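Local structure of glycosyl hydrolase family 62 protein (Coprinopsis cinerea, 5B6T) at residues S4-S10 with G307-N313; G11-P16 with W304-L308; D28-V32 with A83-F87; G219-F223 with R261-G266; H265-I269 with L284-Y288. The protein hydrolyses terminal alpha-L-arabinofuranosidic bonds as a family 62 glycoside hydrolase, probably releasing arabinose side groups from arabinoxylan. All coordinates share one frame; numbering follows the deposited sequence. Where two conformers were deposited one is given.

The contacts run from the rim of a five-bladed beta-propeller to its hub. Contacts 1 and 2 are partly buried, their centres about 17 and 15 Å from the chain's centre, and both use strand 305-311; contacts 3, 4 and 5 are buried. Contact 5 belongs to the same sheet, where strand 285-290 pairs with the inner strand 266-268. Contacts 1, 2 and 5 depend on main-chain hydrogen bonds. Contact 4, with a salt bridge and bridging waters, joins another blade to the chain that delivers His265 to calcium. Contact 3, its centre about 6 Å from the chain's, sets two inner strands together through a serine, a water and valines. Ser30 and Glu267 join contacts 3 and 5; contacts 3-5 share water 2.

Contact 1: residues S4-S10 with G307-N313; sequences SFRWSSS and GLLTQTN
Ser4 starts the contact with its carbonyl: Asn313 ND2 donates to Ser4 O at 2.9 Å, in the plane of its own amide. At Phe5 the ring crosses the Gln311 amide at a slant, CD1 lying 3.9 Å from NE2. Arg6 N then reaches Asn313 OD1 at 3.1 Å, while Gln311 NE2 donates to the same oxygen from the other face of the amide. Asn313 CG is wedged between its backbone N and carbonyl carbon (chi1 74°), which turns the amide toward Ser4 and Arg6. Were Asn313 cut back to an alanine, Ser4 O and Arg6 N would probably lose these mates and Gln311 NE2 its acceptor, leaving that amide held by Leu284 N. Arg6 O in turn accepts from Thr312 N. At Trp7 the indole crosses Leu309 at about a right angle, and CD1 of Leu309 sits over one face, 4.0 Å from the centroid of the Trp7 five-membered ring, a CH-pi contact. Trp7 NE1 is bonded elsewhere, to Phe246 O, and water 1 links Trp7 O with Thr312 OG1. Ser8 forms a hydrogen-bonded antiparallel pair with Thr310, its N and O each 2.8 Å from Thr310 O and N. Ser9 CB rests 3.5 Å from Leu309 CD2. Ser10 grips Leu308 twice: its N donates to Leu308 O, and its OG accepts from Leu308 N at 2.9 Å. With strand axes running 150° apart, the amino-terminal strand 7-9 pairs with the carboxy-terminal strand 305-311, the "velcro" closure by which a beta-propeller completes its ring.

Contact 2: residues G11-P16 with W304-L308; sequences GPLIGP and WKLGL
The backbones of Leu13 and Ile14 both face Leu306 as the two segments run in roughly opposed senses, their end-to-end directions 136° apart. Leu306 O accepts two hydrogen bonds: Leu13 N approaches nearly head-on at 2.7 Å, whereas Ile14 N comes in the carbonyl plane on a lone pair and stands farther off, at 3.2 Å. The return bond runs from Leu306 N to Ile14 O at 2.9 Å, so a single hydrogen-bonded antiparallel pair is formed. Among the side chains, Ile14 and Leu306 meet at their bases and again at their ends, with Ile14 CD1 4.1 Å from Leu306 CD1. Leu306 also packs on Ile26 and Pro29 of strand 25-34, which carries this apolar patch into the neighbouring blade. Leu13 goes a different way and sets CD1 4.0 Å from Leu308 CB. Lys305 holds its aliphatic part against the ring of Pro12, with Pro12 CB 3.9 Å from Lys305 CD. A bend at the last torsion (chi4 -58°) then turns the ammonium toward Pro16, with Lys305 NZ 4.3 Å from Pro16 CD. Gly15 presents only its CA to this lysine, near CG. One residue of strand 305-311 thus answers two of the connecting segment, and the paired N-H groups on Leu306 O identify a classic beta bulge, here where the segment following strand 7-9 leaves the closing blade of the propeller.

Contact 3: residues D28-V32 with A83-F87; sequences DPSVV and APQVF
Ser30 OG is gripped from two sides: Val86 N donates to it at 3.0 Å with a nearly straight bond (166°), and Glu267 OE2 is its second hydrogen-bond partner. This is a seam between adjacent blades of the beta-propeller, where the inner strands 25-34 and 82-89 run side by side around the hub. Their short axes lie 13° from parallel and 5.9 Å apart at the closest, and no direct main-chain to main-chain hydrogen bond joins the two segments. The serine does part of that work because its OG is trans to its own N (chi1 -170°), a position that sends the hydroxyl across the seam to the Val86 amide. The same side chain lays its CB 3.3 Å from Pro84 O. Towards the beginning of the strands water 2, itself a calcium ligand, donates to both Asp28 O and Pro84 O, the latter at 2.6 Å. Asp28 O also touches the proline ring at Pro84 CD, 3.3 Å away. The Asp28 side chain packs its CB against Ala83 CA, while its OD2 is held by Ser43 OG of strand 37-46 and also bonds a glycerol probably taken up from the crystallisation liquor. Apolar contact closes the other end, where both methyls of Val32 approach one methyl of Val86, CG1 of Val32 standing 4.1 Å from CG1 of Val86.

Contact 4: residues G219-F223 with R261-G266; sequences GRRWF and RDISHG. With CA (calcium ion), chain D.
The seam between two propeller blades, where the chain leads in to the calcium-binding His265, is fastened by Asp262 gripping Arg220 and Arg221. Asp262 OD2 uses its syn lone pair to accept from Arg220 NH1 at 2.8 Å, a salt bridge in which the guanidinium and carboxylate planes stand 67° apart. The other oxygen, OD1, takes Arg221 N at 2.8 Å on its anti side, somewhat out of the carboxylate plane, and also accepts from water 3. Arg220 reaches this place because its chain bends at chi2 (-68°), which brings CD against the acid, the two side chains crossing at about a right angle, and puts CB of Arg261 over one guanidinium face. The like charges of Arg220 NH2 and Arg261 NH1 come within 3.5 Å; water 4 accepts from Arg220 NE and Arg261 NH1 and probably eases their repulsion, and Arg220 NH2 also bonds Pro293 O. The main chain continues the seam as Ile263 N donates to Arg221 O at 3.0 Å. Beyond it, Phe223 turns a ring edge to the backbone, with CZ 3.5 Å from His265 N. His265 NE2 binds the calcium ion at 2.1 Å, five waters supplying the other ligands. Arg221 CB touches Ser264 CB at 3.7 Å, whereas the Arg221 guanidinium turns away to salt bridges with Glu213 and Glu195. The contact thus lies between strand 221-228, flanked by strand 207-215, and the segment entering strand 266-268, with Ile263 packed on Tyr288 of strand 285-290.

Contact 5: residues H265-I269 with L284-Y288; sequences HGELI and LRYLY. With CA (calcium ion), chain D.
Glu267 and Leu287 form the hydrogen-bonded antiparallel pair that ties the inner strand 266-268 of this propeller blade to strand 285-290, their short axes 160° apart. The main-chain bonds come first: Glu267 N to Leu287 O and Leu287 N to Glu267 O are both 2.8 Å, and Ile269 N adds a bond to Arg285 O. Aromatic and apolar contacts follow on the side of Leu268 and Tyr286. With CG trans to its backbone N (chi1 -161°), Tyr286 lays its ring along the Gly266-Glu267 peptide, so that Glu267 N lies over one face, 3.3 Å from Tyr286 CE1. Leu268 CD2 touches Tyr286 CD1 at 3.6 Å, and the same methyl meets Leu284 CD2. Gly266 suits this spot, since a CB there would run into Leu287 O and the tyrosine ring. Tyr286 OH has its main partner in Asn198 OD1 and takes only a weak bond from Gly266 N. With an alanine in its place, the peptide would probably lose the ring beneath it, Leu268 its neighbour and Asn198 OD1 the hydroxyl. Ile269 CG2 lies over one face of the Arg285 guanidinium, 3.5 Å from NH2, though only for one of two modelled arginine conformers. Polar contacts lie on the other side of the strand, where Glu267 OE2, also held by Ser30, stands 2.9 Å from water 8 of the calcium shell, while Glu267 OE1 forms a salt bridge with Arg270. At the far end, water 10 accepts from Arg285 N at 3.0 Å and stands 2.7 Å from Ile269 O.

Contact 1: residues S4-S10 with G307-N313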
# COMPACT_ATOMS: atom_id res chain seq x y z
N SER A 4 8.98 12.04 14.87
CA SER A 4 9.51 12.64 13.65
C SER A 4 10.36 11.57 12.98
O SER A 4 10.77 10.60 13.61
CB SER A 4 10.35 13.91 13.91
OG SER A 4 11.51 13.59 14.64
N PHE A 5 10.58 11.74 11.67
CA PHE A 5 11.28 10.75 10.86
C PHE A 5 12.32 11.36 9.95
O PHE A 5 12.16 12.45 9.45
CB PHE A 5 10.26 9.96 10.02
CG PHE A 5 9.30 9.22 10.87
CD1 PHE A 5 9.60 7.94 11.32
CD2 PHE A 5 8.15 9.84 11.37
CE1 PHE A 5 8.74 7.29 12.18
CE2 PHE A 5 7.31 9.18 12.22
CZ PHE A 5 7.60 7.90 12.62
N ARG A 6 13.40 10.61 9.76
CA ARG A 6 14.38 10.89 8.73
C ARG A 6 14.73 9.61 8.01
O ARG A 6 14.79 8.53 8.61
CB ARG A 6 15.63 11.55 9.31
CG ARG A 6 15.30 13.01 9.65
CD ARG A 6 16.53 13.86 9.87
NE ARG A 6 17.48 13.73 8.77
CZ ARG A 6 17.41 14.31 7.58
NH1 ARG A 6 16.44 15.13 7.23
NH2 ARG A 6 18.40 14.07 6.72
N TRP A 7 14.98 9.73 6.71
CA TRP A 7 15.20 8.56 5.85
C TRP A 7 16.38 8.77 4.93
O TRP A 7 16.74 9.91 4.57
CB TRP A 7 13.99 8.30 4.93
CG TRP A 7 12.67 8.27 5.60
CD1 TRP A 7 11.83 9.33 5.78
CD2 TRP A 7 12.02 7.13 6.18
NE1 TRP A 7 10.71 8.91 6.44
CE2 TRP A 7 10.79 7.57 6.70
CE3 TRP A 7 12.37 5.78 6.33
CZ2 TRP A 7 9.90 6.71 7.35
CZ3 TRP A 7 11.49 4.92 6.95
CH2 TRP A 7 10.25 5.39 7.46
N SER A 8 16.92 7.64 4.47
CA SER A 8 17.85 7.57 3.36
C SER A 8 17.24 6.70 2.27
O SER A 8 16.84 5.55 2.54
CB SER A 8 19.20 6.98 3.80
OG SER A 8 20.06 6.84 2.67
N SER A 9 17.15 7.24 1.06
CA SER A 9 16.56 6.54 -0.06
C SER A 9 17.58 5.92 -0.96
O SER A 9 18.61 6.54 -1.30
CB SER A 9 15.69 7.46 -0.90
OG SER A 9 15.06 6.72 -1.96
N SER A 10 17.28 4.70 -1.39
CA SER A 10 17.95 4.09 -2.54
C SER A 10 17.65 4.85 -3.81
O SER A 10 16.78 5.73 -3.84
CB SER A 10 17.44 2.67 -2.72
OG SER A 10 16.11 2.65 -3.23
N GLY A 307 11.47 2.45 -5.05
CA GLY A 307 12.67 2.60 -4.24
C GLY A 307 12.43 2.24 -2.79
O GLY A 307 11.29 1.88 -2.39
N LEU A 308 13.49 2.31 -1.99
CA LEU A 308 13.41 1.88 -0.60
C LEU A 308 14.00 2.94 0.31
O LEU A 308 15.16 3.32 0.11
CB LEU A 308 14.20 0.59 -0.41
CG LEU A 308 14.08 -0.09 0.95
CD1 LEU A 308 12.65 -0.57 1.20
CD2 LEU A 308 15.03 -1.27 1.06
N LEU A 309 13.20 3.39 1.26
CA LEU A 309 13.66 4.30 2.30
C LEU A 309 14.12 3.48 3.49
O LEU A 309 13.43 2.58 3.90
CB LEU A 309 12.52 5.20 2.77
CG LEU A 309 11.77 6.06 1.77
CD1 LEU A 309 10.77 6.94 2.47
CD2 LEU A 309 12.72 6.92 0.96
N THR A 310 15.27 3.83 4.05
CA THR A 310 15.77 3.25 5.29
C THR A 310 15.83 4.34 6.36
O THR A 310 16.38 5.40 6.13
CB THR A 310 17.17 2.65 5.06
OG1 THR A 310 17.09 1.60 4.08
CG2 THR A 310 17.72 2.08 6.32
N GLN A 311 15.21 4.10 7.50
CA GLN A 311 15.15 5.13 8.53
C GLN A 311 16.55 5.40 9.08
O GLN A 311 17.29 4.46 9.39
CB GLN A 311 14.23 4.68 9.66
CG GLN A 311 14.09 5.67 10.79
CD GLN A 311 13.22 5.14 11.91
OE1 GLN A 311 13.09 3.94 12.09
NE2 GLN A 311 12.67 6.05 12.71
N THR A 312 16.89 6.69 9.20
CA THR A 312 18.17 7.12 9.76
C THR A 312 18.07 7.68 11.17
O THR A 312 19.12 7.95 11.78
CB THR A 312 18.86 8.15 8.84
OG1 THR A 312 18.03 9.30 8.73
CG2 THR A 312 19.11 7.55 7.49
N ASN A 313 16.86 7.89 11.70
CA ASN A 313 16.70 8.27 13.11
C ASN A 313 16.05 7.15 13.90
O ASN A 313 15.19 7.39 14.76
CB ASN A 313 15.90 9.57 13.26
CG ASN A 313 14.42 9.39 13.00
OD1 ASN A 313 14.01 8.64 12.08
ND2 ASN A 313 13.60 10.11 13.77
O HOH W 1 18.50 10.94 6.64

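Contact 2: residues G11-P16 with W304-L308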
# COMPACT_ATOMS: atom_id res chain seq x y z
N GLY A 11 18.34 4.49 -4.88
CA GLY A 11 17.90 4.86 -6.20
C GLY A 11 16.70 4.06 -6.62
O GLY A 11 16.16 3.27 -5.83
N PRO A 12 16.24 4.25 -7.86
CA PRO A 12 15.13 3.43 -8.33
C PRO A 12 15.58 1.99 -8.44
O PRO A 12 16.63 1.72 -9.09
CB PRO A 12 14.79 4.01 -9.69
CG PRO A 12 15.99 4.84 -10.09
CD PRO A 12 16.72 5.22 -8.86
N LEU A 13 14.85 1.07 -7.81
CA LEU A 13 15.27 -0.33 -7.76
C LEU A 13 14.51 -1.17 -8.78
O LEU A 13 15.09 -2.09 -9.38
CB LEU A 13 15.06 -0.92 -6.38
CG LEU A 13 15.85 -0.26 -5.23
CD1 LEU A 13 15.45 -0.86 -3.90
CD2 LEU A 13 17.36 -0.30 -5.43
N ILE A 14 13.22 -0.90 -8.92
CA ILE A 14 12.36 -1.72 -9.80
C ILE A 14 11.56 -0.80 -10.74
O ILE A 14 10.85 0.08 -10.31
CB ILE A 14 11.38 -2.60 -9.02
CG1 ILE A 14 12.12 -3.62 -8.16
CG2 ILE A 14 10.42 -3.32 -9.97
CD1 ILE A 14 11.24 -4.28 -7.11
N GLY A 15 11.71 -1.04 -12.05
CA GLY A 15 10.87 -0.41 -13.03
C GLY A 15 10.36 -1.44 -14.03
O GLY A 15 10.62 -2.64 -13.90
N PRO A 16 9.62 -0.95 -15.04
CA PRO A 16 9.00 -1.83 -16.01
C PRO A 16 10.02 -2.60 -16.83
O PRO A 16 11.12 -2.13 -17.06
CB PRO A 16 8.25 -0.87 -16.93
CG PRO A 16 8.04 0.36 -16.16
CD PRO A 16 9.21 0.45 -15.22
N TRP A 304 6.57 5.82 -12.93
CA TRP A 304 6.82 5.42 -11.53
C TRP A 304 7.76 4.24 -11.45
O TRP A 304 7.66 3.29 -12.23
CB TRP A 304 5.51 5.06 -10.81
CG TRP A 304 4.53 6.17 -10.70
CD1 TRP A 304 3.49 6.40 -11.52
CD2 TRP A 304 4.50 7.20 -9.70
NE1 TRP A 304 2.79 7.50 -11.10
CE2 TRP A 304 3.40 8.02 -9.98
CE3 TRP A 304 5.30 7.51 -8.60
CZ2 TRP A 304 3.08 9.15 -9.22
CZ3 TRP A 304 4.97 8.61 -7.82
CH2 TRP A 304 3.88 9.43 -8.14
N LYS A 305 8.66 4.29 -10.46
CA LYS A 305 9.60 3.20 -10.14
C LYS A 305 9.60 3.03 -8.64
O LYS A 305 9.26 3.96 -7.91
CB LYS A 305 11.00 3.51 -10.68
CG LYS A 305 10.98 3.78 -12.19
CD LYS A 305 12.33 4.17 -12.75
CE LYS A 305 12.19 4.86 -14.08
NZ LYS A 305 11.48 4.07 -15.14
N LEU A 306 9.98 1.85 -8.18
CA LEU A 306 10.02 1.55 -6.75
C LEU A 306 11.42 1.80 -6.20
O LEU A 306 12.41 1.37 -6.80
CB LEU A 306 9.62 0.09 -6.49
CG LEU A 306 8.30 -0.39 -7.13
CD1 LEU A 306 7.96 -1.79 -6.68
CD2 LEU A 306 7.16 0.58 -6.86
N GLY A 307 11.47 2.45 -5.05
CA GLY A 307 12.67 2.60 -4.24
C GLY A 307 12.43 2.24 -2.79
O GLY A 307 11.29 1.88 -2.39
N LEU A 308 13.49 2.31 -1.99
CA LEU A 308 13.41 1.88 -0.60
C LEU A 308 14.00 2.94 0.31
O LEU A 308 15.16 3.32 0.11
CB LEU A 308 14.20 0.59 -0.41
CG LEU A 308 14.08 -0.09 0.95
CD1 LEU A 308 12.65 -0.57 1.20
CD2 LEU A 308 15.03 -1.27 1.06

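Contact 3: residues D28-V32 with A83-F87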
# COMPACT_ATOMS: atom_id res chain seq x y z
N ASP A 28 2.46 1.10 -6.40
CA ASP A 28 1.59 0.65 -5.33
C ASP A 28 2.04 -0.67 -4.67
O ASP A 28 1.22 -1.58 -4.49
CB ASP A 28 0.15 0.47 -5.85
CG ASP A 28 -0.33 1.59 -6.75
OD1 ASP A 28 -0.01 2.75 -6.47
OD2 ASP A 28 -1.05 1.25 -7.74
N PRO A 29 3.32 -0.79 -4.28
CA PRO A 29 3.83 -2.10 -3.90
C PRO A 29 3.31 -2.63 -2.58
O PRO A 29 3.12 -1.86 -1.62
CB PRO A 29 5.36 -1.87 -3.79
CG PRO A 29 5.48 -0.41 -3.49
CD PRO A 29 4.39 0.23 -4.27
N SER A 30 3.17 -3.95 -2.51
CA SER A 30 3.00 -4.67 -1.27
C SER A 30 4.17 -5.66 -1.12
O SER A 30 4.63 -6.22 -2.10
CB SER A 30 1.68 -5.45 -1.29
OG SER A 30 1.39 -5.97 -0.01
N VAL A 31 4.62 -5.87 0.11
CA VAL A 31 5.84 -6.63 0.31
C VAL A 31 5.89 -7.45 1.59
O VAL A 31 5.56 -6.96 2.67
CB VAL A 31 7.09 -5.72 0.23
CG1 VAL A 31 7.01 -4.56 1.21
CG2 VAL A 31 8.37 -6.51 0.38
N VAL A 32 6.33 -8.69 1.42
CA VAL A 32 6.65 -9.58 2.54
C VAL A 32 7.95 -10.33 2.26
O VAL A 32 8.28 -10.62 1.10
CB VAL A 32 5.54 -10.61 2.85
CG1 VAL A 32 4.29 -9.90 3.35
CG2 VAL A 32 5.19 -11.50 1.68
N ALA A 83 -3.36 -1.98 -7.14
CA ALA A 83 -3.03 -1.63 -5.75
C ALA A 83 -3.20 -2.80 -4.78
O ALA A 83 -4.15 -2.86 -3.99
CB ALA A 83 -3.76 -0.36 -5.29
N PRO A 84 -2.26 -3.73 -4.83
CA PRO A 84 -2.40 -4.96 -4.08
C PRO A 84 -1.94 -4.85 -2.61
O PRO A 84 -1.11 -4.00 -2.25
CB PRO A 84 -1.49 -5.91 -4.84
CG PRO A 84 -0.39 -5.04 -5.35
CD PRO A 84 -1.04 -3.73 -5.66
N GLN A 85 -2.43 -5.78 -1.78
CA GLN A 85 -1.97 -5.98 -0.41
C GLN A 85 -1.93 -7.47 -0.18
O GLN A 85 -2.96 -8.11 -0.27
CB GLN A 85 -2.90 -5.34 0.62
CG GLN A 85 -2.38 -5.53 2.05
CD GLN A 85 -3.46 -5.42 3.09
OE1 GLN A 85 -4.64 -5.62 2.84
NE2 GLN A 85 -3.04 -5.15 4.31
N VAL A 86 -0.76 -8.01 0.13
CA VAL A 86 -0.61 -9.43 0.43
C VAL A 86 -0.44 -9.69 1.92
O VAL A 86 0.28 -8.97 2.60
CB VAL A 86 0.57 -10.09 -0.36
CG1 VAL A 86 1.93 -9.54 0.07
CG2 VAL A 86 0.53 -11.61 -0.22
N PHE A 87 -1.05 -10.76 2.42
CA PHE A 87 -0.86 -11.18 3.82
C PHE A 87 -1.33 -12.62 3.97
O PHE A 87 -2.10 -13.11 3.14
CB PHE A 87 -1.60 -10.29 4.85
CG PHE A 87 -3.08 -10.18 4.62
CD1 PHE A 87 -3.96 -11.06 5.24
CD2 PHE A 87 -3.62 -9.17 3.82
CE1 PHE A 87 -5.32 -10.99 5.01
CE2 PHE A 87 -4.99 -9.11 3.59
CZ PHE A 87 -5.83 -9.98 4.23
O HOH W 2 -0.92 -1.47 -2.87

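Contact 4: residues G219-F223 with R261-G266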
# COMPACT_ATOMS: atom_id res chain seq x y z
N GLY A 219 2.49 20.51 -4.82
CA GLY A 219 2.00 19.53 -5.77
C GLY A 219 2.61 18.14 -5.68
O GLY A 219 2.25 17.26 -6.47
N ARG A 220 3.50 17.91 -4.72
CA ARG A 220 4.22 16.64 -4.63
C ARG A 220 3.60 15.69 -3.61
O ARG A 220 3.05 16.09 -2.60
CB ARG A 220 5.69 16.90 -4.28
CG ARG A 220 6.46 17.73 -5.30
CD ARG A 220 6.64 16.98 -6.59
NE ARG A 220 7.31 17.78 -7.62
CZ ARG A 220 7.52 17.36 -8.86
NH1 ARG A 220 7.15 16.14 -9.25
NH2 ARG A 220 8.11 18.17 -9.72
N ARG A 221 3.72 14.41 -3.90
CA ARG A 221 3.18 13.38 -3.01
C ARG A 221 4.04 13.26 -1.75
O ARG A 221 5.28 13.39 -1.78
CB ARG A 221 3.10 12.02 -3.71
CG ARG A 221 2.30 12.03 -5.01
CD ARG A 221 0.95 12.68 -4.82
NE ARG A 221 0.09 12.58 -5.99
CZ ARG A 221 -0.87 11.68 -6.17
NH1 ARG A 221 -1.10 10.70 -5.29
NH2 ARG A 221 -1.62 11.75 -7.29
N TRP A 222 3.35 12.97 -0.66
CA TRP A 222 3.99 12.76 0.63
C TRP A 222 3.07 11.97 1.55
O TRP A 222 1.91 11.78 1.22
CB TRP A 222 4.39 14.10 1.28
CG TRP A 222 3.25 15.02 1.68
CD1 TRP A 222 2.34 15.62 0.86
CD2 TRP A 222 2.93 15.44 3.01
NE1 TRP A 222 1.49 16.40 1.61
CE2 TRP A 222 1.80 16.29 2.93
CE3 TRP A 222 3.48 15.18 4.27
CZ2 TRP A 222 1.24 16.89 4.05
CZ3 TRP A 222 2.93 15.75 5.37
CH2 TRP A 222 1.82 16.61 5.26
N PHE A 223 3.60 11.54 2.69
CA PHE A 223 2.85 10.78 3.69
C PHE A 223 2.70 11.47 5.02
O PHE A 223 3.66 12.02 5.55
CB PHE A 223 3.46 9.37 3.92
CG PHE A 223 3.12 8.44 2.82
CD1 PHE A 223 3.92 8.38 1.66
CD2 PHE A 223 1.95 7.72 2.87
CE1 PHE A 223 3.56 7.56 0.62
CE2 PHE A 223 1.59 6.91 1.81
CZ PHE A 223 2.38 6.85 0.68
N ARG A 261 11.08 13.79 -6.26
CA ARG A 261 10.55 14.73 -5.27
C ARG A 261 9.23 14.27 -4.66
O ARG A 261 8.70 14.95 -3.79
CB ARG A 261 10.33 16.11 -5.92
CG ARG A 261 11.62 16.78 -6.37
CD ARG A 261 11.33 18.21 -6.82
NE ARG A 261 12.30 18.62 -7.84
CZ ARG A 261 12.08 19.51 -8.81
NH1 ARG A 261 10.91 20.14 -8.92
NH2 ARG A 261 13.04 19.76 -9.69
N ASP A 262 8.71 13.16 -5.17
CA ASP A 262 7.46 12.57 -4.73
C ASP A 262 7.75 11.31 -3.94
O ASP A 262 8.55 10.47 -4.40
CB ASP A 262 6.60 12.19 -5.93
CG ASP A 262 6.10 13.39 -6.70
OD1 ASP A 262 5.02 13.91 -6.34
OD2 ASP A 262 6.79 13.81 -7.68
N ILE A 263 7.11 11.20 -2.77
CA ILE A 263 7.14 9.97 -1.98
C ILE A 263 5.70 9.48 -1.96
O ILE A 263 4.85 10.09 -1.31
CB ILE A 263 7.67 10.16 -0.54
CG1 ILE A 263 8.99 10.92 -0.53
CG2 ILE A 263 7.80 8.81 0.13
CD1 ILE A 263 10.16 10.26 -1.26
N SER A 264 5.44 8.44 -2.74
CA SER A 264 4.07 8.02 -3.02
C SER A 264 3.85 6.52 -2.74
O SER A 264 4.81 5.78 -2.47
CB SER A 264 3.74 8.48 -4.46
OG SER A 264 2.45 8.13 -4.91
N HIS A 265 2.57 6.12 -2.78
CA HIS A 265 2.01 4.80 -2.48
C HIS A 265 3.01 3.71 -2.21
O HIS A 265 3.63 3.20 -3.12
CB HIS A 265 1.07 4.38 -3.60
CG HIS A 265 0.15 3.27 -3.20
ND1 HIS A 265 -1.17 3.21 -3.57
CD2 HIS A 265 0.37 2.21 -2.38
CE1 HIS A 265 -1.72 2.14 -3.02
NE2 HIS A 265 -0.81 1.51 -2.31
N GLY A 266 3.18 3.39 -0.93
CA GLY A 266 4.15 2.41 -0.50
C GLY A 266 3.68 1.48 0.60
O GLY A 266 2.48 1.36 0.90
CA CA D . -1.02 -0.24 -1.08
O HOH W 3 3.75 14.98 -8.51
O HOH W 4 8.63 20.28 -6.92
O HOH W 5 7.51 15.03 -1.36
O HOH W 6 -0.97 1.06 0.62
O HOH W 7 -3.08 -0.16 -1.12
O HOH W 8 -1.12 -2.03 -0.01
O HOH W 9 1.06 -0.27 -0.87
O HOH W 2 -0.92 -1.47 -2.87

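Contact 5: residues H265-I269 with L284-Y288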
# COMPACT_ATOMS: atom_id res chain seq x y z
N HIS A 265 2.57 6.12 -2.78
CA HIS A 265 2.01 4.80 -2.48
C HIS A 265 3.01 3.71 -2.21
O HIS A 265 3.63 3.20 -3.12
CB HIS A 265 1.07 4.38 -3.60
CG HIS A 265 0.15 3.27 -3.20
ND1 HIS A 265 -1.17 3.21 -3.57
CD2 HIS A 265 0.37 2.21 -2.38
CE1 HIS A 265 -1.72 2.14 -3.02
NE2 HIS A 265 -0.81 1.51 -2.31
N GLY A 266 3.18 3.39 -0.93
CA GLY A 266 4.15 2.41 -0.50
C GLY A 266 3.68 1.48 0.60
O GLY A 266 2.48 1.36 0.90
N GLU A 267 4.65 0.79 1.22
CA GLU A 267 4.41 -0.14 2.34
C GLU A 267 5.65 -0.24 3.17
O GLU A 267 6.78 -0.24 2.62
CB GLU A 267 4.01 -1.55 1.87
CG GLU A 267 2.51 -1.85 1.98
CD GLU A 267 2.13 -3.28 1.71
OE1 GLU A 267 2.92 -4.18 2.07
OE2 GLU A 267 1.05 -3.52 1.10
N LEU A 268 5.45 -0.38 4.49
CA LEU A 268 6.56 -0.63 5.40
C LEU A 268 6.95 -2.11 5.37
O LEU A 268 6.11 -3.01 5.20
CB LEU A 268 6.22 -0.25 6.85
CG LEU A 268 6.22 1.24 7.24
CD1 LEU A 268 5.63 1.41 8.64
CD2 LEU A 268 7.63 1.83 7.20
N ILE A 269 8.23 -2.37 5.57
CA ILE A 269 8.66 -3.74 5.80
C ILE A 269 8.11 -4.19 7.16
O ILE A 269 8.27 -3.49 8.18
CB ILE A 269 10.19 -3.88 5.75
CG1 ILE A 269 10.79 -3.52 4.37
CG2 ILE A 269 10.63 -5.26 6.16
CD1 ILE A 269 10.04 -3.93 3.15
N LEU A 284 12.80 1.30 10.61
CA LEU A 284 11.72 1.29 9.61
C LEU A 284 12.31 1.35 8.20
O LEU A 284 13.31 2.00 7.97
CB LEU A 284 10.74 2.47 9.82
CG LEU A 284 9.62 2.23 10.85
CD1 LEU A 284 10.14 2.07 12.27
CD2 LEU A 284 8.60 3.38 10.80
N ARG A 285 11.66 0.65 7.28
CA ARG A 285 12.01 0.66 5.87
C ARG A 285 10.71 0.77 5.09
O ARG A 285 9.76 0.04 5.37
CB ARG A 285 12.74 -0.62 5.47
CG ARG A 285 14.11 -0.81 6.12
CD ARG A 285 14.71 -2.16 5.73
NE ARG A 285 14.25 -3.23 6.59
CZ ARG A 285 14.43 -4.54 6.36
NH1 ARG A 285 15.02 -4.99 5.23
NH2 ARG A 285 13.98 -5.41 7.26
N TYR A 286 10.67 1.69 4.13
CA TYR A 286 9.45 1.96 3.37
C TYR A 286 9.74 1.75 1.91
O TYR A 286 10.53 2.46 1.30
CB TYR A 286 8.90 3.39 3.61
CG TYR A 286 7.44 3.60 3.25
CD1 TYR A 286 6.45 2.93 3.93
CD2 TYR A 286 7.06 4.47 2.23
CE1 TYR A 286 5.12 3.11 3.59
CE2 TYR A 286 5.73 4.70 1.92
CZ TYR A 286 4.77 3.98 2.58
OH TYR A 286 3.45 4.15 2.25
N LEU A 287 9.04 0.77 1.32
CA LEU A 287 9.12 0.50 -0.11
C LEU A 287 8.06 1.38 -0.76
O LEU A 287 6.90 1.29 -0.40
CB LEU A 287 8.84 -0.99 -0.36
CG LEU A 287 8.94 -1.44 -1.83
CD1 LEU A 287 10.32 -1.33 -2.45
CD2 LEU A 287 8.46 -2.89 -1.90
N TYR A 288 8.47 2.25 -1.68
CA TYR A 288 7.58 3.30 -2.15
C TYR A 288 7.74 3.47 -3.66
O TYR A 288 8.66 2.91 -4.27
CB TYR A 288 7.89 4.59 -1.41
CG TYR A 288 9.15 5.29 -1.87
CD1 TYR A 288 10.42 4.87 -1.44
CD2 TYR A 288 9.10 6.39 -2.70
CE1 TYR A 288 11.58 5.49 -1.86
CE2 TYR A 288 10.24 7.02 -3.12
CZ TYR A 288 11.49 6.57 -2.71
OH TYR A 288 12.64 7.25 -3.10
CA CA D . -1.02 -0.24 -1.08
O HOH W 6 -0.97 1.06 0.62
O HOH W 8 -1.12 -2.03 -0.01
O HOH W 10 9.75 -1.28 8.57
O HOH W 7 -3.08 -0.16 -1.12
O HOH W 9 1.06 -0.27 -0.87
O HOH W 2 -0.92 -1.47 -2.87